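Local coordinates for protein SUMO-1 cysteine protease S273R (African swine fever virus pig/Kenya/KEN-50/1950, PDB 6LJ9) that acts as a cysteine protease that probably matures the viral polyproteins pp220 and pp62 into core-shell proteins and dampens host innate immune signalling, at residues V156-F161 against T165-V170; R224-Q229 against G233-F238; L237-A242 against T250-T255. All blocks are in the same frame, centred on the assembly; numbering follows the deposited sequence.

Interactions 2 and 3 use helix 232-244, whose first residue is the inferred nucleophile C232, and interaction 1 packs against it. Interaction 1 is the turn end of a beta hairpin and carries H168. Interaction 2 sets the Q226 loop against the helix start; the side chains of Q226 and C232 are about 3 Å apart. The centres of interactions 1 and 2 are about 12 Å apart. Interaction 3 packs the next part of the helix on segment 250-255; its centre is about 10 Å and about 18 Å from those of interactions 2 and 1. H225 NE2 probably bonds to F252 O (2.9 Å), joining interactions 2 and 3. V156 of interaction 1 touches I240.

Interaction 1. Residues V156-F161 against T165-V170; sequences VLNTDF and TGKHWV
N158 OD1 accepts two backbone N-H groups, which reach it from opposite faces of its amide plane. H168 N comes from across the contact at 3.0 Å, in a nearly straight bond (168° at the hydrogen). D160 N also lies 3.0 Å from N158 OD1, in a more bent bond that forms an Asx turn. The site is the turn end of the antiparallel beta hairpin made by strands 152-158 and 169-175. N158 CG is placed anti to its own backbone N (chi1 -168°), which carries the amide to the backbone of K167 and H168. N158 ND2 rests on K167 CG.

H168 O is also held twice. T159 N donates to it at 3.0 Å. T159 OG1 donates to it as well, more loosely, at 3.2 Å. The same T159 OG1 sits at the edge of the H168 ring. The backbone of H168, the inferred catalytic histidine, is therefore bonded at N and O by N158 and T159. H168 NE2 bonds to N187 OD1, and the H168 side chain touches C232, both inferred active-site residues.

L157 and V170 form a hydrogen-bonded pair: L157 N donates to V170 O and V170 N to L157 O, each at 2.9 Å. The L157 and V170 side chains lie on one face, where L157 CD1 and T159 CG2 both touch V170 CG2. N158 and W169, a non-hydrogen-bonded pair, project from the other face. W169 NE1 bonds to L88 O. N158 CB lies 4.0 Å above the plane of the W169 indole, toward the rim, and V156 CG1 touches W169 CE3 at 3.6 Å.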
# COMPACT_ATOMS: atom_id res chain seq x y z
N VAL B 156 15.32 13.33 -1.54
CA VAL B 156 15.68 14.60 -0.91
C VAL B 156 17.07 14.97 -1.40
O VAL B 156 18.00 14.16 -1.31
CB VAL B 156 15.65 14.50 0.62
CG1 VAL B 156 16.02 15.84 1.24
CG2 VAL B 156 14.28 14.05 1.10
N LEU B 157 17.22 16.20 -1.90
CA LEU B 157 18.47 16.64 -2.49
C LEU B 157 18.90 17.98 -1.91
O LEU B 157 18.09 18.73 -1.36
CB LEU B 157 18.37 16.74 -4.02
CG LEU B 157 17.30 17.65 -4.62
CD1 LEU B 157 17.94 18.89 -5.22
CD2 LEU B 157 16.49 16.90 -5.66
N ASN B 158 20.19 18.26 -2.05
CA ASN B 158 20.79 19.49 -1.53
C ASN B 158 20.98 20.47 -2.68
O ASN B 158 21.62 20.13 -3.69
CB ASN B 158 22.13 19.18 -0.86
CG ASN B 158 22.67 20.35 -0.06
OD1 ASN B 158 22.22 21.48 -0.21
ND2 ASN B 158 23.64 20.07 0.80
N THR B 159 20.43 21.67 -2.54
CA THR B 159 20.53 22.71 -3.55
C THR B 159 21.79 23.55 -3.41
O THR B 159 21.87 24.63 -4.02
CB THR B 159 19.30 23.62 -3.51
OG1 THR B 159 19.20 24.23 -2.22
CG2 THR B 159 18.04 22.82 -3.78
N ASP B 160 22.77 23.09 -2.64
CA ASP B 160 23.99 23.87 -2.43
C ASP B 160 24.83 23.98 -3.70
O ASP B 160 25.67 24.89 -3.79
CB ASP B 160 24.82 23.26 -1.31
CG ASP B 160 25.84 24.22 -0.74
OD1 ASP B 160 25.78 25.43 -1.07
OD2 ASP B 160 26.71 23.78 0.04
N PHE B 161 24.62 23.09 -4.68
CA PHE B 161 25.36 23.21 -5.94
C PHE B 161 25.01 24.51 -6.65
O PHE B 161 25.90 25.19 -7.17
CB PHE B 161 25.08 21.99 -6.83
CG PHE B 161 23.64 21.83 -7.22
CD1 PHE B 161 23.17 22.33 -8.42
CD2 PHE B 161 22.75 21.16 -6.39
CE1 PHE B 161 21.84 22.18 -8.78
CE2 PHE B 161 21.43 21.00 -6.75
CZ PHE B 161 20.97 21.51 -7.95
N THR B 165 23.66 30.09 0.49
CA THR B 165 24.35 30.15 1.77
C THR B 165 24.99 28.82 2.13
O THR B 165 26.06 28.78 2.75
CB THR B 165 23.40 30.60 2.88
OG1 THR B 165 22.22 29.78 2.85
CG2 THR B 165 23.01 32.05 2.69
N GLY B 166 24.36 27.71 1.76
CA GLY B 166 24.91 26.40 2.04
C GLY B 166 23.93 25.26 1.87
O GLY B 166 23.18 25.22 0.89
N LYS B 167 23.94 24.32 2.81
CA LYS B 167 23.08 23.15 2.73
C LYS B 167 21.61 23.55 2.84
O LYS B 167 21.21 24.20 3.81
CB LYS B 167 23.45 22.16 3.84
CG LYS B 167 22.44 21.05 4.03
CD LYS B 167 22.80 20.19 5.23
CE LYS B 167 24.14 19.51 5.05
NZ LYS B 167 24.49 18.64 6.21
N HIS B 168 20.82 23.16 1.85
CA HIS B 168 19.38 23.39 1.85
C HIS B 168 18.71 22.19 1.21
O HIS B 168 18.86 21.96 0.01
CB HIS B 168 19.02 24.68 1.12
CG HIS B 168 17.57 25.05 1.23
ND1 HIS B 168 17.05 25.72 2.32
CD2 HIS B 168 16.53 24.84 0.39
CE1 HIS B 168 15.76 25.91 2.14
NE2 HIS B 168 15.41 25.38 0.98
N TRP B 169 17.97 21.43 2.01
CA TRP B 169 17.31 20.23 1.51
C TRP B 169 15.96 20.58 0.88
O TRP B 169 15.19 21.37 1.43
CB TRP B 169 17.10 19.22 2.64
CG TRP B 169 18.37 18.76 3.29
CD1 TRP B 169 18.86 19.15 4.50
CD2 TRP B 169 19.30 17.81 2.76
NE1 TRP B 169 20.04 18.51 4.76
CE2 TRP B 169 20.34 17.68 3.71
CE3 TRP B 169 19.37 17.07 1.58
CZ2 TRP B 169 21.43 16.83 3.51
CZ3 TRP B 169 20.45 16.23 1.39
CH2 TRP B 169 21.46 16.12 2.35
N VAL B 170 15.70 19.98 -0.28
CA VAL B 170 14.40 20.05 -0.93
C VAL B 170 13.98 18.64 -1.30
O VAL B 170 14.81 17.73 -1.43
CB VAL B 170 14.40 20.97 -2.17
CG1 VAL B 170 14.78 22.39 -1.79
CG2 VAL B 170 15.34 20.42 -3.23

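Interaction 2. Residues R224-Q229 against G233-F238; sequences RHQRSQ and GPYSLF
The Y235 ring reaches from helix 232-244 to the loop before it and meets two consecutive residues, H225 and Q226. H225 CB touches Y235 CE1 at 3.6 Å, and Q226 CB touches Y235 CE2 at 3.6 Å. The loop residues thus pack on the two ring carbons that flank CZ, both obliquely. Y235 itself has chi1 at -96°, well away from a staggered value, which may cost a little strain. The phenol is held at its far end, where Y235 OH bonds to I257 O. Y235 OH also lies 3.2 Å from H225 O, but this pair is not a hydrogen bond.

Q226 is fully extended, with chi1 and chi2 both at 176°. Its amide ends up almost parallel to the Y235 ring (3° between planes), and Q226 OE1 is 3.8 Å from Y235 CD2. The amide is tied at both ends. Q226 NE2 donates to S228 O at 2.9 Å, and Q226 OE1 bonds to S188 OG. Q226 NE2 sits above the S228 carbonyl plane, not on a lone pair. The carbonyl of S228 calls for an N-H, which supports this amide orientation.

H225 CB faces the tyrosine, while its imidazole leads away from it. There, ND1 bonds to I257 N and NE2 to F252 O. Backbone partners of this kind are consistent with a neutral ring protonated at NE2.

Q226 is predicted to bind substrate. It precedes C232 by six residues, as does the oxyanion-hole glutamine of Ulp1-type proteases, and probably plays that role here. Apolar contact with Y235 and polar ties to S188 and S228 together imply a glutamine side chain of well-defined rotation beside C232, the inferred nucleophile.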
# COMPACT_ATOMS: atom_id res chain seq x y z
N ARG B 224 6.31 30.35 1.43
CA ARG B 224 7.55 30.28 2.19
C ARG B 224 7.20 29.74 3.57
O ARG B 224 6.86 30.48 4.49
CB ARG B 224 8.23 31.64 2.26
CG ARG B 224 9.46 31.68 3.15
CD ARG B 224 10.16 33.03 3.09
NE ARG B 224 11.17 33.16 4.13
CZ ARG B 224 12.41 32.70 4.03
NH1 ARG B 224 12.80 32.06 2.94
NH2 ARG B 224 13.27 32.87 5.03
N HIS B 225 7.28 28.41 3.71
CA HIS B 225 6.92 27.78 4.98
C HIS B 225 7.97 28.03 6.05
O HIS B 225 7.64 28.34 7.20
CB HIS B 225 6.71 26.28 4.78
CG HIS B 225 5.60 25.94 3.84
ND1 HIS B 225 4.28 25.95 4.22
CD2 HIS B 225 5.62 25.55 2.54
CE1 HIS B 225 3.52 25.60 3.19
NE2 HIS B 225 4.31 25.35 2.16
N GLN B 226 9.25 27.89 5.69
CA GLN B 226 10.33 27.87 6.66
C GLN B 226 10.80 29.29 6.97
O GLN B 226 11.16 30.04 6.06
CB GLN B 226 11.49 27.03 6.13
CG GLN B 226 12.72 27.02 7.02
CD GLN B 226 13.80 26.09 6.50
OE1 GLN B 226 13.54 25.25 5.64
NE2 GLN B 226 15.01 26.23 7.03
N ARG B 227 10.79 29.64 8.26
CA ARG B 227 11.39 30.87 8.73
C ARG B 227 12.67 30.64 9.52
O ARG B 227 13.40 31.60 9.78
CB ARG B 227 10.40 31.66 9.60
CG ARG B 227 9.19 32.18 8.84
CD ARG B 227 8.21 32.87 9.76
NE ARG B 227 6.94 33.15 9.10
CZ ARG B 227 5.85 33.59 9.72
NH1 ARG B 227 5.88 33.81 11.03
NH2 ARG B 227 4.74 33.81 9.04
N SER B 228 12.96 29.40 9.91
CA SER B 228 14.19 29.06 10.60
C SER B 228 15.29 28.78 9.59
O SER B 228 15.08 28.79 8.37
CB SER B 228 13.96 27.87 11.53
OG SER B 228 13.62 26.70 10.80
N GLN B 229 16.50 28.53 10.09
CA GLN B 229 17.64 28.19 9.26
C GLN B 229 18.04 26.73 9.38
O GLN B 229 19.12 26.35 8.94
CB GLN B 229 18.84 29.08 9.61
CG GLN B 229 18.59 30.57 9.45
CD GLN B 229 19.77 31.40 9.92
OE1 GLN B 229 20.67 30.89 10.59
NE2 GLN B 229 19.78 32.68 9.56
N GLY B 233 15.63 20.11 6.31
CA GLY B 233 15.70 18.67 6.30
C GLY B 233 14.39 18.03 6.72
O GLY B 233 13.80 17.24 5.98
N PRO B 234 13.92 18.35 7.94
CA PRO B 234 12.60 17.85 8.35
C PRO B 234 11.47 18.26 7.42
O PRO B 234 10.52 17.49 7.24
CB PRO B 234 12.43 18.46 9.75
CG PRO B 234 13.82 18.61 10.25
CD PRO B 234 14.65 18.98 9.05
N TYR B 235 11.55 19.46 6.83
CA TYR B 235 10.52 19.88 5.88
C TYR B 235 10.48 18.95 4.68
O TYR B 235 9.40 18.53 4.24
CB TYR B 235 10.78 21.32 5.43
CG TYR B 235 10.01 22.38 6.19
CD1 TYR B 235 8.65 22.55 5.98
CD2 TYR B 235 10.65 23.21 7.09
CE1 TYR B 235 7.95 23.53 6.67
CE2 TYR B 235 9.96 24.19 7.78
CZ TYR B 235 8.61 24.34 7.56
OH TYR B 235 7.91 25.31 8.25
N SER B 236 11.65 18.61 4.12
CA SER B 236 11.69 17.78 2.93
C SER B 236 11.21 16.36 3.22
O SER B 236 10.51 15.76 2.40
CB SER B 236 13.11 17.76 2.35
OG SER B 236 13.58 19.07 2.11
N LEU B 237 11.59 15.81 4.37
CA LEU B 237 11.15 14.47 4.73
C LEU B 237 9.66 14.43 5.04
O LEU B 237 8.98 13.45 4.72
CB LEU B 237 11.96 13.95 5.92
CG LEU B 237 13.38 13.47 5.63
CD1 LEU B 237 14.08 13.11 6.92
CD2 LEU B 237 13.36 12.28 4.68
N PHE B 238 9.14 15.49 5.66
CA PHE B 238 7.72 15.52 6.00
C PHE B 238 6.85 15.58 4.75
O PHE B 238 5.76 15.00 4.71
CB PHE B 238 7.42 16.71 6.91
CG PHE B 238 5.96 16.86 7.25
CD1 PHE B 238 5.39 16.12 8.27
CD2 PHE B 238 5.16 17.75 6.55
CE1 PHE B 238 4.05 16.26 8.59
CE2 PHE B 238 3.82 17.89 6.86
CZ PHE B 238 3.27 17.14 7.88

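Interaction 3. Residues L237-A242 against T250-T255; sequences LFYIRA and THFIST
This is a buried, wholly apolar helix-helix contact, in which F252 of helix 249-254 inserts its ring against helix 232-244. It lies beyond the catalytic end of the longer helix, on the segment that also packs on strand 169-175 through Y239 and I240. The short helical segments run at 137° to each other, and their axes come no closer than 11.8 Å. F252, with Y239, F238 and A242 from the longer helix, reaches into the space between the axes.

Y239 supplies the main partner in a T-shaped (edge-to-face) pair. Its CD1 stands 3.4 Å above the F252 ring, over the centre. The centroids are 4.6 Å apart and the planes meet at 73°. Y239 CG is anti to the backbone N (chi1 -178°), which swings the ring edge over F252. A242 CB meets the rim instead, lying in the F252 plane at 3.6 Å from F252 CZ. F238 CE2 approaches F252 CZ obliquely, at 3.9 Å.

Other aromatic rings extend the cluster. F186 stacks on Y239 and makes an edge-to-face pair with F252, while F265 pairs with F238 in the same manner. The polar end of Y239 bonds to E184.

No hydrogen bond crosses between the two segments. Cohesion probably rests on dispersion, with some attraction between the slightly positive C-H edge of Y239 and the electron-rich face of F252.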
# COMPACT_ATOMS: atom_id res chain seq x y z
N LEU B 237 11.59 15.81 4.37
CA LEU B 237 11.15 14.47 4.73
C LEU B 237 9.66 14.43 5.04
O LEU B 237 8.98 13.45 4.72
CB LEU B 237 11.96 13.95 5.92
CG LEU B 237 13.38 13.47 5.63
CD1 LEU B 237 14.08 13.11 6.92
CD2 LEU B 237 13.36 12.28 4.68
N PHE B 238 9.14 15.49 5.66
CA PHE B 238 7.72 15.52 6.00
C PHE B 238 6.85 15.58 4.75
O PHE B 238 5.76 15.00 4.71
CB PHE B 238 7.42 16.71 6.91
CG PHE B 238 5.96 16.86 7.25
CD1 PHE B 238 5.39 16.12 8.27
CD2 PHE B 238 5.16 17.75 6.55
CE1 PHE B 238 4.05 16.26 8.59
CE2 PHE B 238 3.82 17.89 6.86
CZ PHE B 238 3.27 17.14 7.88
N TYR B 239 7.32 16.30 3.72
CA TYR B 239 6.56 16.36 2.47
C TYR B 239 6.40 14.97 1.86
O TYR B 239 5.30 14.59 1.45
CB TYR B 239 7.26 17.30 1.48
CG TYR B 239 6.52 17.48 0.17
CD1 TYR B 239 5.47 18.38 0.06
CD2 TYR B 239 6.88 16.75 -0.95
CE1 TYR B 239 4.79 18.55 -1.13
CE2 TYR B 239 6.21 16.91 -2.15
CZ TYR B 239 5.17 17.81 -2.24
OH TYR B 239 4.50 17.98 -3.42
N ILE B 240 7.49 14.20 1.81
CA ILE B 240 7.43 12.85 1.26
C ILE B 240 6.49 11.98 2.09
O ILE B 240 5.67 11.23 1.55
CB ILE B 240 8.84 12.25 1.16
CG1 ILE B 240 9.69 13.03 0.16
CG2 ILE B 240 8.76 10.77 0.78
CD1 ILE B 240 11.10 12.50 -0.00
N ARG B 241 6.60 12.07 3.41
CA ARG B 241 5.77 11.24 4.28
C ARG B 241 4.30 11.63 4.17
O ARG B 241 3.42 10.76 4.15
CB ARG B 241 6.25 11.34 5.73
CG ARG B 241 5.45 10.48 6.70
CD ARG B 241 5.43 9.03 6.25
NE ARG B 241 4.65 8.19 7.15
CZ ARG B 241 5.16 7.47 8.14
NH1 ARG B 241 6.47 7.49 8.37
NH2 ARG B 241 4.37 6.73 8.91
N ALA B 242 4.01 12.93 4.10
CA ALA B 242 2.62 13.37 3.97
C ALA B 242 2.03 12.93 2.64
O ALA B 242 0.87 12.50 2.59
CB ALA B 242 2.53 14.89 4.12
N THR B 250 -1.73 20.17 -2.73
CA THR B 250 -2.44 21.44 -2.61
C THR B 250 -2.42 21.97 -1.18
O THR B 250 -2.55 23.19 -0.99
CB THR B 250 -3.89 21.29 -3.08
OG1 THR B 250 -4.62 20.51 -2.13
CG2 THR B 250 -3.95 20.61 -4.44
N HIS B 251 -2.29 21.10 -0.18
CA HIS B 251 -2.17 21.56 1.20
C HIS B 251 -0.87 22.33 1.41
O HIS B 251 -0.85 23.35 2.10
CB HIS B 251 -2.25 20.38 2.17
CG HIS B 251 -2.48 20.77 3.59
ND1 HIS B 251 -3.70 20.59 4.22
CD2 HIS B 251 -1.66 21.32 4.52
CE1 HIS B 251 -3.62 21.02 5.47
NE2 HIS B 251 -2.39 21.47 5.67
N PHE B 252 0.22 21.85 0.81
CA PHE B 252 1.50 22.55 0.88
C PHE B 252 1.52 23.80 0.01
O PHE B 252 2.46 24.59 0.12
CB PHE B 252 2.63 21.61 0.46
CG PHE B 252 2.82 20.42 1.37
CD1 PHE B 252 1.99 19.31 1.26
CD2 PHE B 252 3.82 20.41 2.32
CE1 PHE B 252 2.16 18.22 2.08
CE2 PHE B 252 4.00 19.32 3.15
CZ PHE B 252 3.17 18.22 3.03
N ILE B 253 0.52 23.99 -0.84
CA ILE B 253 0.47 25.16 -1.70
C ILE B 253 -0.32 26.30 -1.06
O ILE B 253 0.01 27.47 -1.28
CB ILE B 253 -0.13 24.77 -3.07
CG1 ILE B 253 0.81 23.83 -3.82
CG2 ILE B 253 -0.45 26.00 -3.91
CD1 ILE B 253 0.32 23.44 -5.21
N SER B 254 -1.34 26.00 -0.26
CA SER B 254 -2.26 27.02 0.22
C SER B 254 -2.19 27.28 1.72
O SER B 254 -2.58 28.37 2.16
CB SER B 254 -3.70 26.65 -0.15
OG SER B 254 -4.03 25.35 0.32
N THR B 255 -1.73 26.32 2.52
CA THR B 255 -1.69 26.46 3.97
C THR B 255 -0.26 26.34 4.46
O THR B 255 0.47 25.43 4.06
CB THR B 255 -2.57 25.40 4.65
OG1 THR B 255 -3.89 25.45 4.10
CG2 THR B 255 -2.65 25.66 6.15